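Local coordinates for AGR_C_1268p (Agrobacterium tumefaciens str. C58, PDB 2GHS), which is a regucalcin-like protein of the SMP-30 family that probably binds one divalent metal ion and hydrolyses sugar lactones as a gluconolactonase, at residues His165-Gly169 against Pro322-Leu326; Ile228-Gly234 against Asn245-Glu250. One frame throughout, in Å; residues are numbered along the deposited sequence. Where two conformers were deposited one is given.

Contact 1: residues His165-Gly169 against Pro322-Leu326; sequences HVAKG and PLYRL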
ATOM      1  N   HIS A 165      14.264  -2.571  -4.886  1.00  9.70           N
ATOM      2  CA  HIS A 165      13.765  -3.625  -5.757  1.00  8.92           C
ATOM      3  C   HIS A 165      14.272  -4.920  -5.197  1.00 10.81           C
ATOM      4  O   HIS A 165      15.469  -5.016  -4.863  1.00 10.26           O
ATOM      5  CB  HIS A 165      14.364  -3.351  -7.127  1.00  9.59           C
ATOM      6  CG  HIS A 165      14.106  -4.380  -8.176  1.00  8.81           C
ATOM      7  ND1 HIS A 165      14.891  -5.503  -8.335  1.00 10.44           N
ATOM      8  CD2 HIS A 165      13.246  -4.374  -9.227  1.00  6.99           C
ATOM      9  CE1 HIS A 165      14.485  -6.170  -9.407  1.00  9.75           C
ATOM     10  NE2 HIS A 165      13.487  -5.508  -9.965  1.00  9.54           N
ATOM     11  N   VAL A 166      13.372  -5.891  -5.066  1.00  8.71           N
ATOM     12  CA  VAL A 166      13.728  -7.221  -4.534  1.00  9.91           C
ATOM     13  C   VAL A 166      13.287  -8.286  -5.548  1.00  8.47           C
ATOM     14  O   VAL A 166      12.119  -8.380  -5.883  1.00  9.25           O
ATOM     15  CB  VAL A 166      13.075  -7.484  -3.200  1.00  9.12           C
ATOM     16  CG1 VAL A 166      13.669  -8.746  -2.609  1.00  9.88           C
ATOM     17  CG2 VAL A 166      13.266  -6.284  -2.233  1.00 12.85           C
ATOM     18  N   ALA A 167      14.246  -9.057  -6.046  1.00  9.28           N
ATOM     19  CA  ALA A 167      13.932 -10.147  -6.952  1.00 10.17           C
ATOM     20  C   ALA A 167      14.771 -11.347  -6.586  1.00 10.63           C
ATOM     21  O   ALA A 167      16.000 -11.256  -6.519  1.00  9.73           O
ATOM     22  CB  ALA A 167      14.208  -9.746  -8.330  1.00 11.53           C
ATOM     23  N   LYS A 168      14.093 -12.452  -6.281  1.00 10.76           N
ATOM     24  CA  LYS A 168      14.739 -13.707  -5.943  1.00 12.94           C
ATOM     25  C   LYS A 168      15.719 -13.485  -4.810  1.00 13.37           C
ATOM     26  O   LYS A 168      16.846 -14.012  -4.827  1.00 14.82           O
ATOM     27  CB  LYS A 168      15.429 -14.342  -7.158  1.00 16.38           C
ATOM     28  CG  LYS A 168      14.491 -14.543  -8.316  1.00 18.42           C
ATOM     29  CD  LYS A 168      15.126 -15.297  -9.456  1.00 29.88           C
ATOM     30  CE  LYS A 168      14.069 -15.775 -10.442  1.00 40.04           C
ATOM     31  NZ  LYS A 168      13.360 -14.643 -11.137  1.00 48.04           N
ATOM     32  N   GLY A 169      15.324 -12.646  -3.869  1.00 10.61           N
ATOM     33  CA  GLY A 169      16.077 -12.396  -2.643  1.00  9.72           C
ATOM     34  C   GLY A 169      17.220 -11.408  -2.765  1.00 12.54           C
ATOM     35  O   GLY A 169      17.902 -11.155  -1.780  1.00 15.92           O
ATOM     36  N   PRO A 322       0.408  -9.246  -8.612  1.00  5.72           N
ATOM     37  CA  PRO A 322       1.323 -10.302  -9.017  1.00  6.37           C
ATOM     38  C   PRO A 322       1.897 -11.080  -7.859  1.00  6.95           C
ATOM     39  O   PRO A 322       1.992 -10.560  -6.747  1.00  9.19           O
ATOM     40  CB  PRO A 322       2.484  -9.539  -9.679  1.00  7.56           C
ATOM     41  CG  PRO A 322       1.888  -8.267 -10.080  1.00  8.70           C
ATOM     42  CD  PRO A 322       0.884  -7.923  -9.062  1.00  8.40           C
ATOM     43  N   LEU A 323       2.383 -12.286  -8.175  1.00  6.03           N
ATOM     44  CA  LEU A 323       3.061 -13.145  -7.203  1.00  5.74           C
ATOM     45  C   LEU A 323       4.548 -12.832  -7.162  1.00  6.37           C
ATOM     46  O   LEU A 323       5.175 -12.568  -8.204  1.00  8.82           O
ATOM     47  CB  LEU A 323       2.892 -14.618  -7.559  1.00  6.78           C
ATOM     48  CG  LEU A 323       1.528 -15.252  -7.606  1.00 16.71           C
ATOM     49  CD1 LEU A 323       1.676 -16.778  -7.540  1.00 20.44           C
ATOM     50  CD2 LEU A 323       0.688 -14.781  -6.518  1.00 21.03           C
ATOM     51  N   TYR A 324       5.125 -12.901  -5.967  1.00  5.85           N
ATOM     52  CA  TYR A 324       6.562 -12.825  -5.823  1.00  4.47           C
ATOM     53  C   TYR A 324       7.210 -14.139  -6.222  1.00  6.03           C
ATOM     54  O   TYR A 324       6.798 -15.197  -5.755  1.00  9.24           O
ATOM     55  CB  TYR A 324       6.953 -12.513  -4.392  1.00  5.69           C
ATOM     56  CG  TYR A 324       8.438 -12.404  -4.142  1.00  6.94           C
ATOM     57  CD1 TYR A 324       9.181 -11.285  -4.546  1.00  5.56           C
ATOM     58  CD2 TYR A 324       9.131 -13.429  -3.491  1.00  5.64           C
ATOM     59  CE1 TYR A 324      10.540 -11.206  -4.297  1.00  4.04           C
ATOM     60  CE2 TYR A 324      10.482 -13.338  -3.225  1.00  5.81           C
ATOM     61  CZ  TYR A 324      11.200 -12.232  -3.633  1.00  6.26           C
ATOM     62  OH  TYR A 324      12.522 -12.095  -3.359  1.00  7.43           O
ATOM     63  N   ARG A 325       8.220 -14.052  -7.094  1.00  7.97           N
ATOM     64  CA  ARG A 325       8.966 -15.224  -7.570  1.00  7.29           C
ATOM     65  C   ARG A 325      10.233 -15.460  -6.763  1.00 10.33           C
ATOM     66  O   ARG A 325      11.138 -14.651  -6.751  1.00  8.90           O
ATOM     67  CB  ARG A 325       9.256 -15.062  -9.077  1.00  8.03           C
ATOM     68  CG  ARG A 325       7.967 -14.961  -9.889  1.00  7.66           C
ATOM     69  CD  ARG A 325       8.104 -14.701 -11.415  1.00 11.18           C
ATOM     70  NE  ARG A 325       8.802 -15.764 -12.109  1.00 11.01           N
ATOM     71  CZ  ARG A 325       8.216 -16.828 -12.670  1.00 17.70           C
ATOM     72  NH1 ARG A 325       6.892 -16.997 -12.645  1.00 17.82           N
ATOM     73  NH2 ARG A 325       8.958 -17.721 -13.280  1.00 17.32           N
ATOM     74  N   LEU A 326      10.302 -16.603  -6.106  1.00 12.81           N
ATOM     75  CA  LEU A 326      11.490 -16.981  -5.361  1.00 16.53           C
ATOM     76  C   LEU A 326      12.676 -17.279  -6.281  1.00 19.75           C
ATOM     77  O   LEU A 326      12.501 -17.606  -7.471  1.00 16.68           O
ATOM     78  CB  LEU A 326      11.219 -18.246  -4.548  1.00 16.96           C
ATOM     79  CG  LEU A 326      10.358 -18.116  -3.300  1.00 16.63           C
ATOM     80  CD1 LEU A 326       9.994 -19.512  -2.738  1.00 22.90           C
ATOM     81  CD2 LEU A 326      11.079 -17.284  -2.259  1.00 16.52           C
ATOM     82  OXT LEU A 326      13.829 -17.195  -5.833  1.00 18.14           O
TER
HETATM   83  O   HOH W   1      11.416 -12.250  -7.696  1.00 16.18           O
HETATM   84  O   HOH W   2      11.723 -16.863 -13.231  1.00 41.87           O

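Contact 2: residues Ile228-Gly234 against Asn245-Glu250; sequences IKGGMDG and NARWGE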
ATOM      1  N   ILE A 228      -0.989  21.202  -1.948  1.00 24.88           N
ATOM      2  CA  ILE A 228      -2.420  20.886  -1.907  0.50 22.38           C
ATOM      3  C   ILE A 228      -2.662  20.024  -0.689  1.00 20.66           C
ATOM      4  O   ILE A 228      -1.815  19.188  -0.318  1.00 19.68           O
ATOM      5  CB  ILE A 228      -2.910  20.217  -3.199  0.50 22.80           C
ATOM      6  CG1 ILE A 228      -2.522  21.077  -4.404  0.50 23.59           C
ATOM      7  CG2 ILE A 228      -4.434  19.970  -3.154  0.50 25.50           C
ATOM      8  CD1 ILE A 228      -2.762  22.584  -4.212  0.50 22.08           C
ATOM      9  N   LYS A 229      -3.794  20.271  -0.027  1.00 18.82           N
ATOM     10  CA  LYS A 229      -3.992  19.745   1.291  1.00 14.66           C
ATOM     11  C   LYS A 229      -3.944  18.224   1.294  1.00 11.13           C
ATOM     12  O   LYS A 229      -4.433  17.563   0.373  1.00 12.33           O
ATOM     13  CB  LYS A 229      -5.320  20.224   1.870  1.00 19.41           C
ATOM     14  CG  LYS A 229      -5.619  19.716   3.270  1.00 29.29           C
ATOM     15  CD  LYS A 229      -6.902  20.349   3.855  1.00 35.31           C
ATOM     16  CE  LYS A 229      -7.171  19.854   5.309  1.00 35.78           C
ATOM     17  NZ  LYS A 229      -6.972  18.373   5.507  1.00 32.73           N
ATOM     18  N   GLY A 230      -3.350  17.697   2.347  1.00 10.47           N
ATOM     19  CA  GLY A 230      -3.226  16.263   2.509  1.00 10.84           C
ATOM     20  C   GLY A 230      -1.980  15.677   1.844  1.00 13.22           C
ATOM     21  O   GLY A 230      -1.316  16.334   1.044  1.00 15.40           O
ATOM     22  N   GLY A 231      -1.675  14.444   2.206  1.00 10.86           N
ATOM     23  CA  GLY A 231      -0.496  13.709   1.749  1.00  9.76           C
ATOM     24  C   GLY A 231      -0.850  12.561   0.837  1.00 11.12           C
ATOM     25  O   GLY A 231      -1.779  11.826   1.140  1.00 14.04           O
HETATM   26  N   MSE A 232      -0.127  12.421  -0.267  1.00  9.78           N
HETATM   27  CA  MSE A 232      -0.352  11.292  -1.175  1.00  9.06           C
HETATM   28  C   MSE A 232       0.218  10.049  -0.513  1.00 10.12           C
HETATM   29  O   MSE A 232       1.432   9.947  -0.285  1.00 11.47           O
HETATM   30  CB  MSE A 232       0.276  11.521  -2.536  1.00 11.70           C
HETATM   31  CG  MSE A 232      -0.298  12.715  -3.238  1.00 11.88           C
HETATM   32 SE   MSE A 232       0.476  12.884  -5.041  1.00 17.08          SE
HETATM   33  CE  MSE A 232      -0.884  11.920  -6.035  1.00 24.63           C
ATOM     34  N   ASP A 233      -0.675   9.107  -0.185  1.00  8.86           N
ATOM     35  CA  ASP A 233      -0.267   7.893   0.510  1.00  9.17           C
ATOM     36  C   ASP A 233      -0.272   6.714  -0.489  1.00 10.47           C
ATOM     37  O   ASP A 233       0.262   6.861  -1.582  1.00  9.42           O
ATOM     38  CB  ASP A 233      -1.183   7.663   1.741  1.00  9.51           C
ATOM     39  CG  ASP A 233      -0.591   8.201   3.019  1.00 21.40           C
ATOM     40  OD1 ASP A 233       0.117   9.247   2.983  1.00 21.31           O
ATOM     41  OD2 ASP A 233      -0.841   7.575   4.063  1.00 21.94           O
ATOM     42  N   GLY A 234      -0.858   5.552  -0.141  1.00  9.30           N
ATOM     43  CA  GLY A 234      -0.808   4.392  -1.023  1.00  9.73           C
ATOM     44  C   GLY A 234      -1.660   4.567  -2.252  1.00  8.36           C
ATOM     45  O   GLY A 234      -2.628   5.355  -2.255  1.00  8.51           O
ATOM     46  N   ASN A 245      -5.348   6.999  -5.538  1.00  7.81           N
ATOM     47  CA  ASN A 245      -4.429   7.381  -4.448  1.00  8.58           C
ATOM     48  C   ASN A 245      -5.179   7.784  -3.183  1.00  8.80           C
ATOM     49  O   ASN A 245      -6.029   8.704  -3.231  1.00  9.41           O
ATOM     50  CB  ASN A 245      -3.555   8.567  -4.906  1.00  8.84           C
ATOM     51  CG  ASN A 245      -2.678   9.090  -3.814  1.00 10.58           C
ATOM     52  OD1 ASN A 245      -2.795  10.262  -3.408  1.00 11.41           O
ATOM     53  ND2 ASN A 245      -1.774   8.240  -3.323  1.00  9.68           N
ATOM     54  N   ALA A 246      -4.861   7.130  -2.069  1.00  9.80           N
ATOM     55  CA  ALA A 246      -5.382   7.505  -0.756  1.00 10.61           C
ATOM     56  C   ALA A 246      -4.715   8.813  -0.325  1.00 10.59           C
ATOM     57  O   ALA A 246      -3.494   8.929  -0.362  1.00 11.06           O
ATOM     58  CB  ALA A 246      -5.106   6.416   0.259  1.00 10.61           C
ATOM     59  N   ARG A 247      -5.510   9.794   0.084  1.00  9.02           N
ATOM     60  CA  ARG A 247      -4.999  11.109   0.442  1.00  9.93           C
ATOM     61  C   ARG A 247      -5.137  11.270   1.952  1.00  9.58           C
ATOM     62  O   ARG A 247      -6.238  11.449   2.476  1.00 10.29           O
ATOM     63  CB  ARG A 247      -5.769  12.220  -0.295  1.00 11.87           C
ATOM     64  CG  ARG A 247      -5.242  13.639  -0.091  1.00 19.32           C
ATOM     65  CD  ARG A 247      -4.364  14.014  -1.207  1.00 16.19           C
ATOM     66  NE  ARG A 247      -3.664  15.288  -1.144  1.00 11.77           N
ATOM     67  CZ  ARG A 247      -2.820  15.658  -2.097  1.00 12.15           C
ATOM     68  NH1 ARG A 247      -2.726  14.903  -3.187  1.00 10.60           N
ATOM     69  NH2 ARG A 247      -2.149  16.787  -2.017  1.00 15.49           N
ATOM     70  N   TRP A 248      -4.012  11.163   2.660  1.00  8.71           N
ATOM     71  CA  TRP A 248      -4.032  11.273   4.105  1.00  9.64           C
ATOM     72  C   TRP A 248      -4.451  12.665   4.551  1.00 12.02           C
ATOM     73  O   TRP A 248      -3.883  13.657   4.103  1.00 11.74           O
ATOM     74  CB  TRP A 248      -2.655  10.969   4.652  1.00 12.03           C
ATOM     75  CG  TRP A 248      -2.454  11.160   6.125  1.00 12.92           C
ATOM     76  CD1 TRP A 248      -2.356  12.344   6.800  1.00 11.84           C
ATOM     77  CD2 TRP A 248      -2.246  10.126   7.097  1.00 15.55           C
ATOM     78  NE1 TRP A 248      -2.127  12.102   8.155  1.00 13.49           N
ATOM     79  CE2 TRP A 248      -2.053  10.753   8.353  1.00 13.83           C
ATOM     80  CE3 TRP A 248      -2.191   8.742   7.029  1.00 15.11           C
ATOM     81  CZ2 TRP A 248      -1.798  10.026   9.524  1.00 15.46           C
ATOM     82  CZ3 TRP A 248      -1.926   8.012   8.207  1.00 15.40           C
ATOM     83  CH2 TRP A 248      -1.754   8.656   9.434  1.00 16.01           C
ATOM     84  N   GLY A 249      -5.455  12.692   5.420  1.00 13.79           N
ATOM     85  CA  GLY A 249      -5.970  13.891   6.008  1.00 11.33           C
ATOM     86  C   GLY A 249      -7.208  14.415   5.349  1.00 11.86           C
ATOM     87  O   GLY A 249      -7.836  15.336   5.875  1.00 15.24           O
ATOM     88  N   GLU A 250      -7.569  13.859   4.194  1.00 10.36           N
ATOM     89  CA  GLU A 250      -8.666  14.355   3.405  1.00 11.70           C
ATOM     90  C   GLU A 250      -9.828  13.357   3.287  1.00 12.85           C
ATOM     91  O   GLU A 250     -10.838  13.684   2.637  1.00 14.00           O
ATOM     92  CB  GLU A 250      -8.152  14.703   1.990  1.00 11.74           C
ATOM     93  CG  GLU A 250      -7.308  15.958   2.028  1.00 13.97           C
ATOM     94  CD  GLU A 250      -8.175  17.191   2.205  1.00 27.21           C
ATOM     95  OE1 GLU A 250      -8.804  17.622   1.222  1.00 27.14           O
ATOM     96  OE2 GLU A 250      -8.253  17.711   3.318  1.00 29.01           O
TER
HETATM   97  O   HOH W   3      -6.745  17.800  -1.146  1.00 18.88           O

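Contact 1: residues His165-Gly169 against Pro322-Leu326
Tyr-324, near the C terminus, reaches across to a tight hairpin turn on a propeller blade. Lys-168 and Gly-169, both at positive phi, form the turn between strands 161-167 and 170-186, with the backbone angles of a type I' turn. The CA-to-CB bond of Tyr-324 points sideways, but with chi1 at t the phenol end comes nearer the turn, and Gly-169 N donates to Tyr-324 OH (2.9 Å); the same hydroxyl is hydrogen-bonded to His-124. The ring turns its edge to Val-166 O, 3.6 Å from Tyr-324 CE1, and to Gly-169 N, while the t rotamer of Val-166 sets its CG1 4.3 Å from Tyr-324 CE1.

The Lys-168 backbone places CB 3.5 Å from Leu-326 OXT, and chi1 near m sets Lys-168 CG 3.7 Å from Arg-325 O. Water 1 accepts from Lys-168 N (3.0 Å) and donates to Arg-325 O (2.6 Å). At the surface, water 2 accepts from Arg-325 NH2 (2.9 Å) and weakly from Lys-168 NZ (3.5 Å).

The tail thus runs between two blades: Tyr-324 bonds through its backbone to Lys-97 of strand 92-99 and Arg-325 to Gly-145 before strand 147-153, while the Leu-326 side chain touches Ile-98 and Leu-113 of strand 110-115.

Contact 2: residues Ile228-Gly234 against Asn245-Glu250
A beta hairpin within one blade of the six-bladed propeller pairs strands 231-237 and 243-248. Gly-231 and Trp-248 form a hydrogen-bonded antiparallel pair, Gly-231 N to Trp-248 O at 3.0 Å and Trp-248 N to Gly-231 O at 2.8 Å. A beta bulge follows: Asp-233 and Gly-234 face the single residue Ala-246, whose O accepts from Asp-233 N (2.8 Å) and whose N donates to Gly-234 O (2.9 Å). Asp-233, the predicted proton donor/acceptor and metal ligand, lies near Asn-182 and Glu-52, the other predicted metal ligands.

At the opposite end of the pairing, the Arg-247 guanidinium satisfies carbonyls of the incoming loop: NE donates to Lys-229 O (2.8 Å) and NH2 to Ile-228 O (3.0 Å), while NH1 bonds weakly to Ser-225. Asn-245 ND2 has its partner in Ser-235 OG. A type II turn, Arg-247 to Glu-250, is closed by Glu-250 N to Arg-247 O (3.2 Å). Gly-230 lies so close to this turn that a CB would clash with Arg-247, Trp-248 and Glu-250. Glu-250 OE1 forms a salt bridge with Arg-265 and accepts from water 3 (3.1 Å), which also donates to Lys-229 O (2.8 Å); OE2 of Glu-250 meets Lys-229 NZ in a 2.6 Å salt bridge.

Overall arrangement
From the N terminus, strand 34-36 joins the sheet that later receives the hairpin of contact 2, and strand 41-44 joins the sheet of strands 273-279, 285-290 and 309-311, so the chain's beginning helps close the propeller ring. Passing through strands 92-99 and 110-115, the chain reaches 165-169, where the long loop of contact 1 opens. Within it lies contact 2, closed across ten residues inside one blade. After the remaining strands, 322-326 closes contact 1 across 152 residues, tying the C terminus between early blades. The contacts are therefore nested, not crossed; the centres of contact 1 and contact 2 are about 28 Å apart, on opposite sides of the chain's centre, and the nearest atoms of contact 1 and contact 2 are about 14 Å apart.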